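Local atomic coordinates of SUMO-1 cysteine protease S273R (African swine fever virus pig/Kenya/KEN-50/1950, PDB entry 6LJ9), a protein that probably cleaves the viral polyprotein precursors pp220 and pp62 into core-shell proteins as a cysteine protease, and blunts host innate immune signalling. Residues B[166-171]-B[187-192]; B[218-223]-B[251-256]; B[224-229]-B[257-262]; B[229-234]-B[264-269]. All blocks are in the same frame, centred on the assembly; numbering follows the deposited sequence.

Contact 1 (B[166-171]-B[187-192])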
loop_
_atom_site.group_PDB
_atom_site.type_symbol
_atom_site.label_atom_id
_atom_site.label_comp_id
_atom_site.label_asym_id
_atom_site.label_seq_id
_atom_site.Cartn_x
_atom_site.Cartn_y
_atom_site.Cartn_z
ATOM N N GLY B 166 25.331 2.659 -26.747
ATOM C CA GLY B 166 24.902 1.304 -26.460
ATOM C C GLY B 166 23.788 1.214 -25.438
ATOM O O GLY B 166 22.829 1.990 -25.479
ATOM N N LYS B 167 23.913 0.265 -24.513
ATOM C CA LYS B 167 22.886 0.044 -23.503
ATOM C C LYS B 167 22.786 1.240 -22.564
ATOM O O LYS B 167 23.778 1.645 -21.951
ATOM C CB LYS B 167 23.200 -1.226 -22.715
ATOM C CG LYS B 167 22.365 -1.401 -21.458
ATOM C CD LYS B 167 22.828 -2.607 -20.658
ATOM C CE LYS B 167 22.663 -3.893 -21.449
ATOM N NZ LYS B 167 23.088 -5.085 -20.664
ATOM N N HIS B 168 21.584 1.801 -22.452
ATOM C CA HIS B 168 21.314 2.901 -21.531
ATOM C C HIS B 168 19.909 2.713 -20.979
ATOM O O HIS B 168 18.928 2.835 -21.719
ATOM C CB HIS B 168 21.455 4.259 -22.218
ATOM C CG HIS B 168 21.343 5.422 -21.282
ATOM N ND1 HIS B 168 22.403 5.871 -20.525
ATOM C CD2 HIS B 168 20.294 6.221 -20.974
ATOM C CE1 HIS B 168 22.015 6.901 -19.795
ATOM N NE2 HIS B 168 20.739 7.134 -20.048
ATOM N N TRP B 169 19.813 2.417 -19.686
ATOM C CA TRP B 169 18.523 2.181 -19.058
ATOM C C TRP B 169 17.882 3.494 -18.630
ATOM O O TRP B 169 18.542 4.371 -18.065
ATOM C CB TRP B 169 18.675 1.264 -17.845
ATOM C CG TRP B 169 19.238 -0.086 -18.165
ATOM C CD1 TRP B 169 20.510 -0.520 -17.934
ATOM C CD2 TRP B 169 18.544 -1.183 -18.772
ATOM N NE1 TRP B 169 20.651 -1.819 -18.359
ATOM C CE2 TRP B 169 19.458 -2.249 -18.878
ATOM C CE3 TRP B 169 17.239 -1.365 -19.236
ATOM C CZ2 TRP B 169 19.109 -3.481 -19.430
ATOM C CZ3 TRP B 169 16.893 -2.588 -19.781
ATOM C CH2 TRP B 169 17.824 -3.629 -19.875
ATOM N N VAL B 170 16.585 3.624 -18.907
ATOM C CA VAL B 170 15.776 4.728 -18.411
ATOM C C VAL B 170 14.514 4.144 -17.793
ATOM O O VAL B 170 14.103 3.023 -18.103
ATOM C CB VAL B 170 15.420 5.751 -19.513
ATOM C CG1 VAL B 170 16.682 6.364 -20.105
ATOM C CG2 VAL B 170 14.584 5.094 -20.593
ATOM N N ALA B 171 13.900 4.917 -16.904
ATOM C CA ALA B 171 12.741 4.467 -16.150
ATOM C C ALA B 171 11.478 5.175 -16.622
ATOM O O ALA B 171 11.516 6.328 -17.060
ATOM C CB ALA B 171 12.937 4.707 -14.649
ATOM N N ASN B 187 15.474 10.015 -17.238
ATOM C CA ASN B 187 16.746 9.709 -17.885
ATOM C C ASN B 187 17.848 10.309 -17.023
ATOM O O ASN B 187 17.936 11.534 -16.887
ATOM C CB ASN B 187 16.792 10.262 -19.310
ATOM C CG ASN B 187 17.979 9.738 -20.110
ATOM O OD1 ASN B 187 19.062 9.511 -19.571
ATOM N ND2 ASN B 187 17.773 9.545 -21.408
ATOM N N SER B 188 18.686 9.448 -16.441
ATOM C CA SER B 188 19.748 9.926 -15.563
ATOM C C SER B 188 20.774 10.776 -16.301
ATOM O O SER B 188 21.499 11.546 -15.663
ATOM C CB SER B 188 20.447 8.745 -14.890
ATOM O OG SER B 188 21.040 7.890 -15.850
ATOM N N ALA B 189 20.858 10.656 -17.626
ATOM C CA ALA B 189 21.807 11.455 -18.387
ATOM C C ALA B 189 21.262 12.832 -18.739
ATOM O O ALA B 189 22.047 13.730 -19.062
ATOM C CB ALA B 189 22.214 10.717 -19.665
ATOM N N GLY B 190 19.945 13.017 -18.685
ATOM C CA GLY B 190 19.345 14.300 -18.989
ATOM C C GLY B 190 18.936 14.498 -20.429
ATOM O O GLY B 190 18.840 15.646 -20.876
ATOM N N ASN B 191 18.688 13.421 -21.170
ATOM C CA ASN B 191 18.319 13.507 -22.575
ATOM C C ASN B 191 16.821 13.280 -22.744
ATOM O O ASN B 191 16.226 12.447 -22.056
ATOM C CB ASN B 191 19.102 12.489 -23.407
ATOM C CG ASN B 191 20.592 12.774 -23.422
ATOM O OD1 ASN B 191 21.016 13.924 -23.537
ATOM N ND2 ASN B 191 21.396 11.723 -23.301
ATOM N N SER B 192 16.223 14.027 -23.676
ATOM C CA SER B 192 14.785 13.986 -23.892
ATOM C C SER B 192 14.343 12.590 -24.337
ATOM O O SER B 192 15.142 11.814 -24.866
ATOM C CB SER B 192 14.388 15.031 -24.935
ATOM O OG SER B 192 14.748 16.333 -24.507
#
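His168 and Asn187 meet through one direct bond: NE2 of His168 donates to OD1 of Asn187 at 2.9 Å, with an N-H...O angle of 157°. The amide oxygen lies at the edge of the imidazole, close to its plane, while the ring and amide planes themselves are turned 37° apart. Both side chains have CG anti to the backbone N, and they cross at about a right angle. CE1 of His168 also rests on the methyl of Ala189, with CB 3.8 Å away. CG1 of Val170 packs against the amide of Asn187, 3.6 Å from ND2.

What fixes the amide is the turn that carries it. Asn187 OD1 takes a second hydrogen bond from the backbone N of Ala189 at 2.9 Å, closing an Asx turn, and the two donors reach the oxygen from opposite faces of the amide plane. The same residues form a type I beta turn, Asn187 to Gly190, in which Gly190 N bonds to Asn187 O at 3.1 Å. ND2 of Asn187 has a weak bond to Tyr185 OH, and Ser188 turns its OG to OE1 of Gln226, which is predicted to bind substrate. Through ND1, His168 also touches Cys232 at the start of helix 232-244.

His168 stands just before strand 169-175, and Asn187 follows on from strand 181-186 in the chain, at the start of its turn. With Cys232 as the inferred nucleophile, they are consistent with the His-Asn-Cys triad of a Ulp1-like cysteine protease, in which Asn187 holds the third place.

Contact 2 (B[218-223]-B[251-256])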
loop_
_atom_site.group_PDB
_atom_site.type_symbol
_atom_site.label_atom_id
_atom_site.label_comp_id
_atom_site.label_asym_id
_atom_site.label_seq_id
_atom_site.Cartn_x
_atom_site.Cartn_y
_atom_site.Cartn_z
ATOM N N LEU B 218 5.309 13.935 -18.173
ATOM C CA LEU B 218 6.447 14.646 -17.607
ATOM C C LEU B 218 7.746 13.967 -18.003
ATOM O O LEU B 218 7.879 12.746 -17.872
ATOM C CB LEU B 218 6.338 14.716 -16.082
ATOM C CG LEU B 218 7.512 15.372 -15.359
ATOM C CD1 LEU B 218 7.534 16.874 -15.603
ATOM C CD2 LEU B 218 7.437 15.065 -13.882
ATOM N N ALA B 219 8.702 14.764 -18.471
ATOM C CA ALA B 219 10.038 14.286 -18.814
ATOM C C ALA B 219 10.991 14.756 -17.719
ATOM O O ALA B 219 11.364 15.931 -17.668
ATOM C CB ALA B 219 10.462 14.797 -20.187
ATOM N N VAL B 220 11.373 13.837 -16.836
ATOM C CA VAL B 220 12.309 14.144 -15.760
ATOM C C VAL B 220 13.724 14.059 -16.313
ATOM O O VAL B 220 14.454 13.099 -16.045
ATOM C CB VAL B 220 12.115 13.198 -14.560
ATOM C CG1 VAL B 220 12.915 13.687 -13.359
ATOM C CG2 VAL B 220 10.639 13.077 -14.212
ATOM N N THR B 221 14.113 15.058 -17.108
ATOM C CA THR B 221 15.421 15.088 -17.752
ATOM C C THR B 221 16.087 16.449 -17.580
ATOM O O THR B 221 16.853 16.884 -18.445
ATOM C CB THR B 221 15.312 14.740 -19.238
ATOM O OG1 THR B 221 14.475 15.700 -19.894
ATOM C CG2 THR B 221 14.721 13.349 -19.424
ATOM N N ASN B 222 15.807 17.134 -16.471
ATOM C CA ASN B 222 16.341 18.477 -16.274
ATOM C C ASN B 222 17.790 18.444 -15.803
ATOM O O ASN B 222 18.596 19.289 -16.208
ATOM C CB ASN B 222 15.470 19.245 -15.277
ATOM C CG ASN B 222 15.863 20.706 -15.160
ATOM O OD1 ASN B 222 15.628 21.497 -16.072
ATOM N ND2 ASN B 222 16.454 21.071 -14.029
ATOM N N ILE B 223 18.138 17.477 -14.959
ATOM C CA ILE B 223 19.475 17.362 -14.386
ATOM C C ILE B 223 20.185 16.171 -15.015
ATOM O O ILE B 223 19.581 15.112 -15.223
ATOM C CB ILE B 223 19.417 17.215 -12.853
ATOM C CG1 ILE B 223 18.903 18.501 -12.209
ATOM C CG2 ILE B 223 20.782 16.852 -12.284
ATOM C CD1 ILE B 223 18.961 18.476 -10.702
ATOM N N HIS B 251 12.122 16.087 -6.677
ATOM C CA HIS B 251 13.456 15.891 -6.113
ATOM C C HIS B 251 14.453 15.508 -7.197
ATOM O O HIS B 251 15.598 15.978 -7.193
ATOM C CB HIS B 251 13.421 14.818 -5.023
ATOM C CG HIS B 251 14.641 14.792 -4.153
ATOM N ND1 HIS B 251 14.639 15.266 -2.858
ATOM C CD2 HIS B 251 15.896 14.342 -4.387
ATOM C CE1 HIS B 251 15.843 15.113 -2.334
ATOM N NE2 HIS B 251 16.624 14.556 -3.242
ATOM N N PHE B 252 14.040 14.652 -8.134
ATOM C CA PHE B 252 14.889 14.280 -9.257
ATOM C C PHE B 252 15.025 15.401 -10.278
ATOM O O PHE B 252 15.865 15.299 -11.178
ATOM C CB PHE B 252 14.337 13.028 -9.943
ATOM C CG PHE B 252 14.331 11.804 -9.068
ATOM C CD1 PHE B 252 13.331 11.611 -8.128
ATOM C CD2 PHE B 252 15.317 10.840 -9.198
ATOM C CE1 PHE B 252 13.320 10.486 -7.327
ATOM C CE2 PHE B 252 15.308 9.709 -8.401
ATOM C CZ PHE B 252 14.310 9.534 -7.463
ATOM N N ILE B 253 14.222 16.456 -10.160
ATOM C CA ILE B 253 14.288 17.571 -11.095
ATOM C C ILE B 253 15.234 18.669 -10.607
ATOM O O ILE B 253 15.890 19.327 -11.421
ATOM C CB ILE B 253 12.873 18.127 -11.342
ATOM C CG1 ILE B 253 12.017 17.102 -12.093
ATOM C CG2 ILE B 253 12.916 19.447 -12.103
ATOM C CD1 ILE B 253 10.619 17.591 -12.423
ATOM N N SER B 254 15.343 18.868 -9.291
ATOM C CA SER B 254 16.056 20.018 -8.752
ATOM C C SER B 254 17.335 19.678 -7.999
ATOM O O SER B 254 18.210 20.543 -7.894
ATOM C CB SER B 254 15.137 20.819 -7.820
ATOM O OG SER B 254 14.592 19.990 -6.808
ATOM N N THR B 255 17.474 18.462 -7.477
ATOM C CA THR B 255 18.636 18.078 -6.686
ATOM C C THR B 255 19.342 16.906 -7.353
ATOM O O THR B 255 18.696 15.931 -7.751
ATOM C CB THR B 255 18.234 17.707 -5.257
ATOM O OG1 THR B 255 17.472 18.776 -4.682
ATOM C CG2 THR B 255 19.470 17.463 -4.405
ATOM N N ARG B 256 20.665 17.001 -7.467
ATOM C CA ARG B 256 21.434 15.977 -8.157
ATOM C C ARG B 256 21.620 14.749 -7.273
ATOM O O ARG B 256 21.785 14.855 -6.053
ATOM C CB ARG B 256 22.798 16.524 -8.584
ATOM C CG ARG B 256 23.630 15.522 -9.369
ATOM C CD ARG B 256 24.979 16.074 -9.797
ATOM N NE ARG B 256 25.722 15.080 -10.567
ATOM C CZ ARG B 256 26.541 14.179 -10.032
ATOM N NH1 ARG B 256 26.730 14.150 -8.721
ATOM N NH2 ARG B 256 27.169 13.307 -10.806
HETATM O O HOH W 1 16.048 15.719 -13.701
#
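Val220 and Ile253 pack where the edge strand of the five-stranded sheet in this Ulp1-like domain, 215-220, meets the C-terminal end of helix 249-254. CG1 of Val220 touches two residues of the helix, CG1 of Ile253 at 3.8 Å and CB of Phe252 at the same distance; the side chains of Val220 and Ile253 cross at about a right angle. Farther back on the strand, CD2 of Leu218 approaches CD1 of Ile253 more loosely. Phe252 sends its ring inward, edge-to-face with Tyr239 and Phe186, and so ties the helix to helix 232-244 and to the neighbouring strand.

Val220 is the centre of an inverse gamma turn, after which the chain leaves the strand and runs past the helix end. There polar bonds join the packing. CG of Asn222 lies anti to its backbone N (chi1 -173°), and Asn222 ND2 donates to Ile253 O at 3.2 Å, with an N-H...O angle of 148°. A water links the two backbones one step along: it accepts from Ile223 N at 3.0 Å and donates to Phe252 O at 2.6 Å. Both carbonyls belong to the last turn of the helix, and Phe252 O also receives His225 NE2. Ile223 lies across this end, its CG1 3.2 Å from Ile253 O. Its methyl packs farther along, Ile223 CD1 being 3.4 Å from Ser254 C.

Contact 3 (B[224-229]-B[257-262])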
loop_
_atom_site.group_PDB
_atom_site.type_symbol
_atom_site.label_atom_id
_atom_site.label_comp_id
_atom_site.label_asym_id
_atom_site.label_seq_id
_atom_site.Cartn_x
_atom_site.Cartn_y
_atom_site.Cartn_z
ATOM N N ARG B 224 21.468 16.353 -15.324
ATOM C CA ARG B 224 22.348 15.250 -15.709
ATOM C C ARG B 224 22.930 14.667 -14.426
ATOM O O ARG B 224 23.963 15.113 -13.925
ATOM C CB ARG B 224 23.433 15.726 -16.666
ATOM C CG ARG B 224 24.463 14.662 -17.015
ATOM C CD ARG B 224 25.445 15.158 -18.062
ATOM N NE ARG B 224 26.589 14.263 -18.200
ATOM C CZ ARG B 224 26.594 13.165 -18.950
ATOM N NH1 ARG B 224 25.510 12.818 -19.629
ATOM N NH2 ARG B 224 27.683 12.410 -19.015
ATOM N N HIS B 225 22.244 13.660 -13.881
ATOM C CA HIS B 225 22.683 13.060 -12.626
ATOM C C HIS B 225 23.926 12.200 -12.820
ATOM O O HIS B 225 24.865 12.265 -12.019
ATOM C CB HIS B 225 21.556 12.220 -12.021
ATOM C CG HIS B 225 20.331 13.006 -11.672
ATOM N ND1 HIS B 225 20.237 13.762 -10.525
ATOM C CD2 HIS B 225 19.145 13.140 -12.311
ATOM C CE1 HIS B 225 19.048 14.335 -10.474
ATOM N NE2 HIS B 225 18.365 13.975 -11.547
ATOM N N GLN B 226 23.950 11.393 -13.876
ATOM C CA GLN B 226 24.963 10.361 -14.046
ATOM C C GLN B 226 26.195 10.931 -14.738
ATOM O O GLN B 226 26.095 11.503 -15.829
ATOM C CB GLN B 226 24.395 9.191 -14.846
ATOM C CG GLN B 226 25.401 8.102 -15.171
ATOM C CD GLN B 226 24.763 6.925 -15.878
ATOM O OE1 GLN B 226 23.540 6.790 -15.895
ATOM N NE2 GLN B 226 25.587 6.067 -16.468
ATOM N N ARG B 227 27.355 10.773 -14.099
ATOM C CA ARG B 227 28.636 11.082 -14.713
ATOM C C ARG B 227 29.446 9.837 -15.044
ATOM O O ARG B 227 30.439 9.940 -15.773
ATOM C CB ARG B 227 29.465 11.997 -13.799
ATOM C CG ARG B 227 28.873 13.383 -13.613
ATOM C CD ARG B 227 29.693 14.209 -12.635
ATOM N NE ARG B 227 29.005 15.436 -12.248
ATOM C CZ ARG B 227 29.420 16.254 -11.286
ATOM N NH1 ARG B 227 30.525 15.974 -10.608
ATOM N NH2 ARG B 227 28.730 17.349 -11.001
ATOM N N SER B 228 29.053 8.675 -14.529
ATOM C CA SER B 228 29.713 7.422 -14.846
ATOM C C SER B 228 29.113 6.827 -16.118
ATOM O O SER B 228 28.161 7.357 -16.698
ATOM C CB SER B 228 29.601 6.449 -13.670
ATOM O OG SER B 228 28.252 6.099 -13.415
ATOM N N GLN B 229 29.680 5.708 -16.563
ATOM C CA GLN B 229 29.190 4.994 -17.734
ATOM C C GLN B 229 28.503 3.687 -17.369
ATOM O O GLN B 229 28.257 2.859 -18.251
ATOM C CB GLN B 229 30.340 4.716 -18.705
ATOM C CG GLN B 229 31.066 5.952 -19.202
ATOM C CD GLN B 229 32.260 5.607 -20.072
ATOM O OE1 GLN B 229 32.708 4.459 -20.103
ATOM N NE2 GLN B 229 32.780 6.598 -20.788
ATOM N N ILE B 257 21.583 13.576 -7.901
ATOM C CA ILE B 257 21.798 12.299 -7.234
ATOM C C ILE B 257 23.068 11.688 -7.810
ATOM O O ILE B 257 23.163 11.466 -9.025
ATOM C CB ILE B 257 20.593 11.361 -7.408
ATOM C CG1 ILE B 257 19.339 12.001 -6.808
ATOM C CG2 ILE B 257 20.864 10.020 -6.757
ATOM C CD1 ILE B 257 18.098 11.152 -6.933
ATOM N N THR B 258 24.039 11.418 -6.943
ATOM C CA THR B 258 25.381 11.058 -7.371
ATOM C C THR B 258 25.470 9.585 -7.762
ATOM O O THR B 258 24.649 8.752 -7.364
ATOM C CB THR B 258 26.393 11.356 -6.264
ATOM O OG1 THR B 258 26.174 10.465 -5.163
ATOM C CG2 THR B 258 26.239 12.789 -5.774
ATOM N N ASP B 259 26.495 9.273 -8.563
ATOM C CA ASP B 259 26.777 7.883 -8.907
ATOM C C ASP B 259 27.231 7.092 -7.687
ATOM O O ASP B 259 27.015 5.875 -7.621
ATOM C CB ASP B 259 27.838 7.812 -10.007
ATOM C CG ASP B 259 27.418 8.532 -11.276
ATOM O OD1 ASP B 259 27.530 9.776 -11.324
ATOM O OD2 ASP B 259 26.981 7.853 -12.229
ATOM N N GLU B 260 27.865 7.759 -6.720
ATOM C CA GLU B 260 28.262 7.086 -5.487
ATOM C C GLU B 260 27.051 6.562 -4.729
ATOM O O GLU B 260 27.058 5.426 -4.239
ATOM C CB GLU B 260 29.070 8.038 -4.610
ATOM C CG GLU B 260 29.475 7.461 -3.268
ATOM C CD GLU B 260 30.065 8.508 -2.344
ATOM O OE1 GLU B 260 29.891 9.713 -2.626
ATOM O OE2 GLU B 260 30.700 8.128 -1.338
ATOM N N GLU B 261 26.001 7.378 -4.619
ATOM C CA GLU B 261 24.778 6.929 -3.964
ATOM C C GLU B 261 24.123 5.780 -4.719
ATOM O O GLU B 261 23.519 4.897 -4.102
ATOM C CB GLU B 261 23.801 8.097 -3.826
ATOM C CG GLU B 261 23.528 8.525 -2.395
ATOM C CD GLU B 261 22.738 9.816 -2.322
ATOM O OE1 GLU B 261 23.120 10.784 -3.014
ATOM O OE2 GLU B 261 21.732 9.860 -1.583
HETATM N N MSE B 262 24.234 5.769 -6.043
HETATM C CA MSE B 262 23.625 4.713 -6.844
HETATM C C MSE B 262 24.452 3.436 -6.812
HETATM O O MSE B 262 23.912 2.337 -6.929
HETATM C CB MSE B 262 23.433 5.181 -8.284
HETATM C CG MSE B 262 22.503 6.373 -8.424
HETATM SE SE MSE B 262 20.663 5.977 -7.910
HETATM C CE MSE B 262 20.723 6.477 -6.023
#
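Asp259, in the first turn of helix 259-269, reaches across to residues 226-228 of the loop that carries Gln226, the predicted substrate-binding residue, toward helix 232-244 of this Ulp1-like domain. Its CG lies anti to the carbonyl carbon (chi1 -59°), and the carboxylate grips two successive backbone N-H groups. Arg227 N points almost straight at OD1, 3.0 Å away with an N-H...O angle of 174°, and OD1 receives it on its syn lone pair. Ser228 N meets OD2 at 3.2 Å from well above the carboxylate plane. The hydroxyl of Ser228 is turned the same way: OG, set between its own backbone N and carbonyl carbon, lies doubtfully close to OD2. Two backbone N-H groups hold the carboxylate and would be expected to favour its charged form.

Gln226 does not use its amide on Asp259. Its chain runs extended, brushing Asp259 OD2 with CG at 3.3 Å, while its amide turns to other partners: OE1 accepts from Ser188 OG, and NE2 donates to Ser228 O at 2.9 Å from above the carbonyl plane. The amide and the carboxylate planes stand 78° apart. Thr258, right before Asp259, is the N-cap of the helix; its OG1 accepts from Glu261 N at 3.1 Å.

His225 joins the loop to the chain just ahead of that cap. Both ring nitrogens are used: NE2 donates to Phe252 O, and at the ring's edge ND1 accepts from Ile257 N at 3.0 Å, with the donor tilted somewhat out of the ring plane.

Contact 4 (B[229-234]-B[264-269])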
loop_
_atom_site.group_PDB
_atom_site.type_symbol
_atom_site.label_atom_id
_atom_site.label_comp_id
_atom_site.label_asym_id
_atom_site.label_seq_id
_atom_site.Cartn_x
_atom_site.Cartn_y
_atom_site.Cartn_z
ATOM N N GLN B 229 29.680 5.708 -16.563
ATOM C CA GLN B 229 29.190 4.994 -17.734
ATOM C C GLN B 229 28.503 3.687 -17.369
ATOM O O GLN B 229 28.257 2.859 -18.251
ATOM C CB GLN B 229 30.340 4.716 -18.705
ATOM C CG GLN B 229 31.066 5.952 -19.202
ATOM C CD GLN B 229 32.260 5.607 -20.072
ATOM O OE1 GLN B 229 32.708 4.459 -20.103
ATOM N NE2 GLN B 229 32.780 6.598 -20.788
ATOM N N THR B 230 28.184 3.480 -16.090
ATOM C CA THR B 230 27.776 2.166 -15.608
ATOM C C THR B 230 26.497 2.142 -14.785
ATOM O O THR B 230 25.895 1.067 -14.666
ATOM C CB THR B 230 28.889 1.542 -14.755
ATOM O OG1 THR B 230 29.155 2.384 -13.625
ATOM C CG2 THR B 230 30.161 1.378 -15.555
ATOM N N GLU B 231 26.066 3.258 -14.204
ATOM C CA GLU B 231 25.028 3.237 -13.185
ATOM C C GLU B 231 23.649 3.623 -13.702
ATOM O O GLU B 231 22.759 3.898 -12.893
ATOM C CB GLU B 231 25.422 4.150 -12.024
ATOM C CG GLU B 231 26.795 3.838 -11.453
ATOM C CD GLU B 231 26.924 2.393 -11.020
ATOM O OE1 GLU B 231 26.156 1.966 -10.134
ATOM O OE2 GLU B 231 27.785 1.680 -11.578
ATOM N N CYS B 232 23.444 3.632 -15.021
ATOM C CA CYS B 232 22.121 3.953 -15.552
ATOM C C CYS B 232 21.083 2.922 -15.128
ATOM O O CYS B 232 19.907 3.260 -14.952
ATOM C CB CYS B 232 22.174 4.059 -17.076
ATOM S SG CYS B 232 22.847 2.603 -17.907
ATOM N N GLY B 233 21.496 1.669 -14.961
ATOM C CA GLY B 233 20.625 0.635 -14.458
ATOM C C GLY B 233 20.162 0.915 -13.041
ATOM O O GLY B 233 18.961 0.995 -12.762
ATOM N N PRO B 234 21.113 1.055 -12.109
ATOM C CA PRO B 234 20.730 1.442 -10.740
ATOM C C PRO B 234 19.970 2.755 -10.669
ATOM O O PRO B 234 19.087 2.905 -9.814
ATOM C CB PRO B 234 22.080 1.529 -10.018
ATOM C CG PRO B 234 22.947 0.571 -10.751
ATOM C CD PRO B 234 22.530 0.660 -12.192
ATOM N N LYS B 264 26.065 2.501 -4.116
ATOM C CA LYS B 264 25.651 1.917 -2.846
ATOM C C LYS B 264 24.257 1.311 -2.942
ATOM O O LYS B 264 23.930 0.389 -2.187
ATOM C CB LYS B 264 25.696 2.970 -1.740
ATOM C CG LYS B 264 27.095 3.455 -1.393
ATOM C CD LYS B 264 27.053 4.522 -0.311
ATOM C CE LYS B 264 28.450 4.984 0.066
ATOM N NZ LYS B 264 28.420 6.079 1.075
ATOM N N PHE B 265 23.427 1.813 -3.861
ATOM C CA PHE B 265 22.097 1.251 -4.053
ATOM C C PHE B 265 22.147 -0.155 -4.637
ATOM O O PHE B 265 21.161 -0.893 -4.528
ATOM C CB PHE B 265 21.265 2.170 -4.951
ATOM C CG PHE B 265 19.836 1.736 -5.106
ATOM C CD1 PHE B 265 19.002 1.648 -4.003
ATOM C CD2 PHE B 265 19.321 1.426 -6.354
ATOM C CE1 PHE B 265 17.686 1.251 -4.140
ATOM C CE2 PHE B 265 18.004 1.030 -6.497
ATOM C CZ PHE B 265 17.187 0.942 -5.388
ATOM N N ARG B 266 23.271 -0.541 -5.250
ATOM C CA ARG B 266 23.425 -1.914 -5.717
ATOM C C ARG B 266 23.337 -2.908 -4.568
ATOM O O ARG B 266 22.834 -4.024 -4.748
ATOM C CB ARG B 266 24.756 -2.075 -6.453
ATOM C CG ARG B 266 24.845 -1.331 -7.775
ATOM C CD ARG B 266 26.244 -1.442 -8.365
ATOM N NE ARG B 266 26.335 -0.853 -9.698
ATOM C CZ ARG B 266 26.244 -1.546 -10.829
ATOM N NH1 ARG B 266 26.062 -2.859 -10.790
ATOM N NH2 ARG B 266 26.340 -0.928 -11.998
ATOM N N THR B 267 23.819 -2.525 -3.382
ATOM C CA THR B 267 23.714 -3.393 -2.216
ATOM C C THR B 267 22.281 -3.508 -1.714
ATOM O O THR B 267 21.968 -4.450 -0.976
ATOM C CB THR B 267 24.622 -2.886 -1.092
ATOM O OG1 THR B 267 24.108 -1.651 -0.577
ATOM C CG2 THR B 267 26.036 -2.662 -1.610
ATOM N N HIS B 268 21.409 -2.572 -2.089
ATOM C CA HIS B 268 19.990 -2.674 -1.774
ATOM C C HIS B 268 19.220 -3.514 -2.784
ATOM O O HIS B 268 18.096 -3.935 -2.489
ATOM C CB HIS B 268 19.354 -1.281 -1.705
ATOM C CG HIS B 268 19.837 -0.446 -0.559
ATOM N ND1 HIS B 268 18.987 0.319 0.210
ATOM C CD2 HIS B 268 21.079 -0.249 -0.058
ATOM C CE1 HIS B 268 19.684 0.948 1.139
ATOM N NE2 HIS B 268 20.955 0.621 0.998
ATOM N N LEU B 269 19.797 -3.768 -3.957
ATOM C CA LEU B 269 19.088 -4.436 -5.042
ATOM C C LEU B 269 19.347 -5.938 -5.074
ATOM O O LEU B 269 18.404 -6.730 -5.171
ATOM C CB LEU B 269 19.485 -3.816 -6.386
ATOM C CG LEU B 269 18.954 -2.420 -6.713
ATOM C CD1 LEU B 269 19.619 -1.869 -7.965
ATOM C CD2 LEU B 269 17.446 -2.462 -6.882
#
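The chi2 torsion of Glu231 (-55°) bends CD back, and the extended chain of Arg266 carries NE to it. The two side chains cross at about a right angle and form a buried salt bridge gripped side-on by two nitrogens. NE donates to OE1 at 2.9 Å, taking its syn lone pair with the oxygen near the guanidinium plane. NH2 donates to OE2 at 3.0 Å from above the carboxylate plane; the two planes are 51° apart.

OE2 is held again on its anti lone pair by Thr230 OG1, 2.6 Å away, and Thr85 OG1 bonds to both of those oxygens. NH1 of Arg266 turns to the carbonyls of Gly86 and Pro81, binding this helix to the N-terminal part of the chain. Over one guanidinium face, toward its rim, lies CG of Pro234, 3.8 Å from NE. CD2 of Phe265 reaches Pro234 O at 3.8 Å.

Glu231 occupies the N-cap position of helix 232-244, right before Cys232, the inferred nucleophile, whose CB points away from 264-269. The salt bridge therefore lies behind the nucleophile-bearing helix start of Ulp1-like cysteine proteases.

Contacts 1 and 4 are buried, whereas contacts 2 and 3 are partly buried and include exposed residues. Contacts 1 and 2 reach the same five-stranded sheet; contacts 3 and 4 both use helix 259-269 and share Gln229. The chemistry follows the place: a histidine-amide hydrogen bond beside the inferred nucleophile in contact 1, apolar packing and a bridging water near the surface in contact 2, a carboxylate binding loop N-H groups in contact 3, and an enclosed ion pair in contact 4. Gln226 of contact 3 touches both contact 1 and contact 4, its OE1 3.2 Å from Cys232 CA.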